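HTH-type transcriptional activator AmpR (Citrobacter freundii, PDB 3KOS) regulates expression of the AmpC beta-lactamase gene as a LysR-type transcription factor, of which this chain is the effector-binding domain. Local coordinates at residues C79-M83 / D178-Y182. Numbering follows the deposited sequence.
Sequences CSALM and DLGSY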
loop_
_atom_site.group_PDB
_atom_site.type_symbol
_atom_site.label_atom_id
_atom_site.label_comp_id
_atom_site.label_asym_id
_atom_site.label_seq_id
_atom_site.Cartn_x
_atom_site.Cartn_y
_atom_site.Cartn_z
ATOM N N CYS A 79 5.781 -18.157 6.341
ATOM C CA CYS A 79 4.736 -18.890 5.639
ATOM C C CYS A 79 4.866 -18.713 4.130
ATOM O O CYS A 79 5.575 -17.815 3.651
ATOM C CB CYS A 79 3.342 -18.447 6.112
ATOM S SG CYS A 79 2.866 -16.763 5.578
ATOM N N SER A 80 4.178 -19.571 3.388
ATOM C CA SER A 80 4.247 -19.525 1.933
ATOM C C SER A 80 3.453 -18.346 1.379
ATOM O O SER A 80 2.641 -17.743 2.084
ATOM C CB SER A 80 3.736 -20.842 1.342
ATOM O OG SER A 80 2.405 -21.089 1.766
ATOM N N ALA A 81 3.677 -18.044 0.102
ATOM C CA ALA A 81 3.058 -16.902 -0.546
ATOM C C ALA A 81 2.728 -17.228 -1.998
ATOM O O ALA A 81 2.980 -16.427 -2.900
ATOM C CB ALA A 81 3.981 -15.681 -0.456
ATOM N N LEU A 82 2.154 -18.411 -2.214
ATOM C CA LEU A 82 1.792 -18.854 -3.556
ATOM C C LEU A 82 0.882 -17.848 -4.253
ATOM O O LEU A 82 -0.091 -17.368 -3.674
ATOM C CB LEU A 82 1.109 -20.217 -3.503
ATOM C CG LEU A 82 1.960 -21.328 -2.876
ATOM C CD1 LEU A 82 1.253 -22.673 -3.014
ATOM C CD2 LEU A 82 3.324 -21.375 -3.539
HETATM N N MSE A 83 1.204 -17.545 -5.505
HETATM C CA MSE A 83 0.487 -16.518 -6.258
HETATM C C MSE A 83 -0.384 -17.073 -7.367
HETATM O O MSE A 83 -0.044 -18.068 -8.009
HETATM C CB MSE A 83 1.470 -15.538 -6.878
HETATM C CG MSE A 83 2.347 -14.855 -5.860
HETATM SE SE MSE A 83 3.640 -13.696 -6.753
HETATM C CE MSE A 83 3.149 -14.033 -8.598
ATOM N N ASP A 178 5.219 -20.135 -7.022
ATOM C CA ASP A 178 6.009 -19.686 -5.880
ATOM C C ASP A 178 7.191 -18.870 -6.375
ATOM O O ASP A 178 8.110 -19.410 -6.988
ATOM C CB ASP A 178 6.497 -20.905 -5.087
ATOM C CG ASP A 178 7.360 -20.537 -3.885
ATOM O OD1 ASP A 178 7.745 -19.362 -3.718
ATOM O OD2 ASP A 178 7.663 -21.453 -3.090
ATOM N N LEU A 179 7.153 -17.562 -6.134
ATOM C CA LEU A 179 8.262 -16.690 -6.484
ATOM C C LEU A 179 8.846 -16.054 -5.224
ATOM O O LEU A 179 9.570 -15.060 -5.294
ATOM C CB LEU A 179 7.810 -15.603 -7.464
ATOM C CG LEU A 179 7.256 -16.142 -8.787
ATOM C CD1 LEU A 179 6.845 -15.004 -9.723
ATOM C CD2 LEU A 179 8.285 -17.043 -9.450
ATOM N N GLY A 180 8.526 -16.641 -4.074
ATOM C CA GLY A 180 8.989 -16.124 -2.798
ATOM C C GLY A 180 8.034 -16.472 -1.671
ATOM O O GLY A 180 6.912 -16.925 -1.915
ATOM N N SER A 181 8.484 -16.274 -0.430
ATOM C CA SER A 181 7.663 -16.548 0.748
ATOM C C SER A 181 7.786 -15.388 1.722
ATOM O O SER A 181 8.481 -14.419 1.451
ATOM C CB SER A 181 8.141 -17.827 1.449
ATOM O OG SER A 181 8.086 -18.932 0.574
ATOM N N TYR A 182 7.123 -15.486 2.868
ATOM C CA TYR A 182 7.294 -14.460 3.891
ATOM C C TYR A 182 8.286 -14.928 4.941
ATOM O O TYR A 182 8.230 -16.076 5.396
ATOM C CB TYR A 182 5.948 -14.047 4.509
ATOM C CG TYR A 182 5.090 -13.289 3.507
ATOM C CD1 TYR A 182 5.356 -11.953 3.202
ATOM C CD2 TYR A 182 4.044 -13.917 2.851
ATOM C CE1 TYR A 182 4.598 -11.264 2.266
ATOM C CE2 TYR A 182 3.272 -13.235 1.906
ATOM C CZ TYR A 182 3.551 -11.908 1.625
ATOM O OH TYR A 182 2.799 -11.224 0.682
HETATM O O HOH W 1 5.412 -16.225 -4.192
HETATM O O HOH W 2 5.650 -19.458 -1.246
#
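Cys79 and Tyr182 form an antiparallel hydrogen-bonded pair. Tyr182 N gives a nearly straight bond to Cys79 O (2.9 Å, 168°). The return bond, Cys79 N to Tyr182 O, is weak at 3.3 Å. Beyond this pair direct backbone bonds between the two segments stop, and two waters bridge Ala81 to 179-181.

Water 2 accepts from Ala81 N at 2.8 Å and donates to Gly180 O. It is also hydrogen-bonded to Ser181 OG at 3.1 Å. Water 1 accepts from Leu179 N and donates to both Ala81 O (2.8 Å) and Gly180 O. Gly180 O thus receives a bond from each water. Gly180 N is held by Asp178 OD1 at 2.9 Å, an Asx turn. With CG opposite the backbone N (chi1 179°), the Asp178 carboxylate can reach forward to it.

Apolar groups fill in beside the polar bridge. Ala81 CB lies 3.5 Å from Tyr182 CE2, oblique to the ring. Cys79 SG also approaches the ring obliquely, near CD2. Leu82 CD2 packs on Asp178 CB at 3.6 Å. Met83, a selenomethionine, brings CE to Leu179 CD1, the two side chains crossing at about a right angle. Pro156 of strand 153-156 touches Ala81, Met83 and Tyr182. Tyr182 OH bonds a MES molecule, probably from the crystallisation liquor.

Strands 73-86 and 181-187 are neighbours in the mixed sheet. In LysR effector domains, crossover segments link two subdomains in the periplasmic-binding-protein fold, and this pairing probably belongs to that region. Its chemistry implies a join that is direct at Cys79 and Tyr182, water-bridged around Ala81 and Gly180, and direct again where the Met83 backbone bonds Ile177. Within the interruption, Ala81 N and O are satisfied by one water each, Gly180 O by both, and Gly180 N by Asp178 OD1.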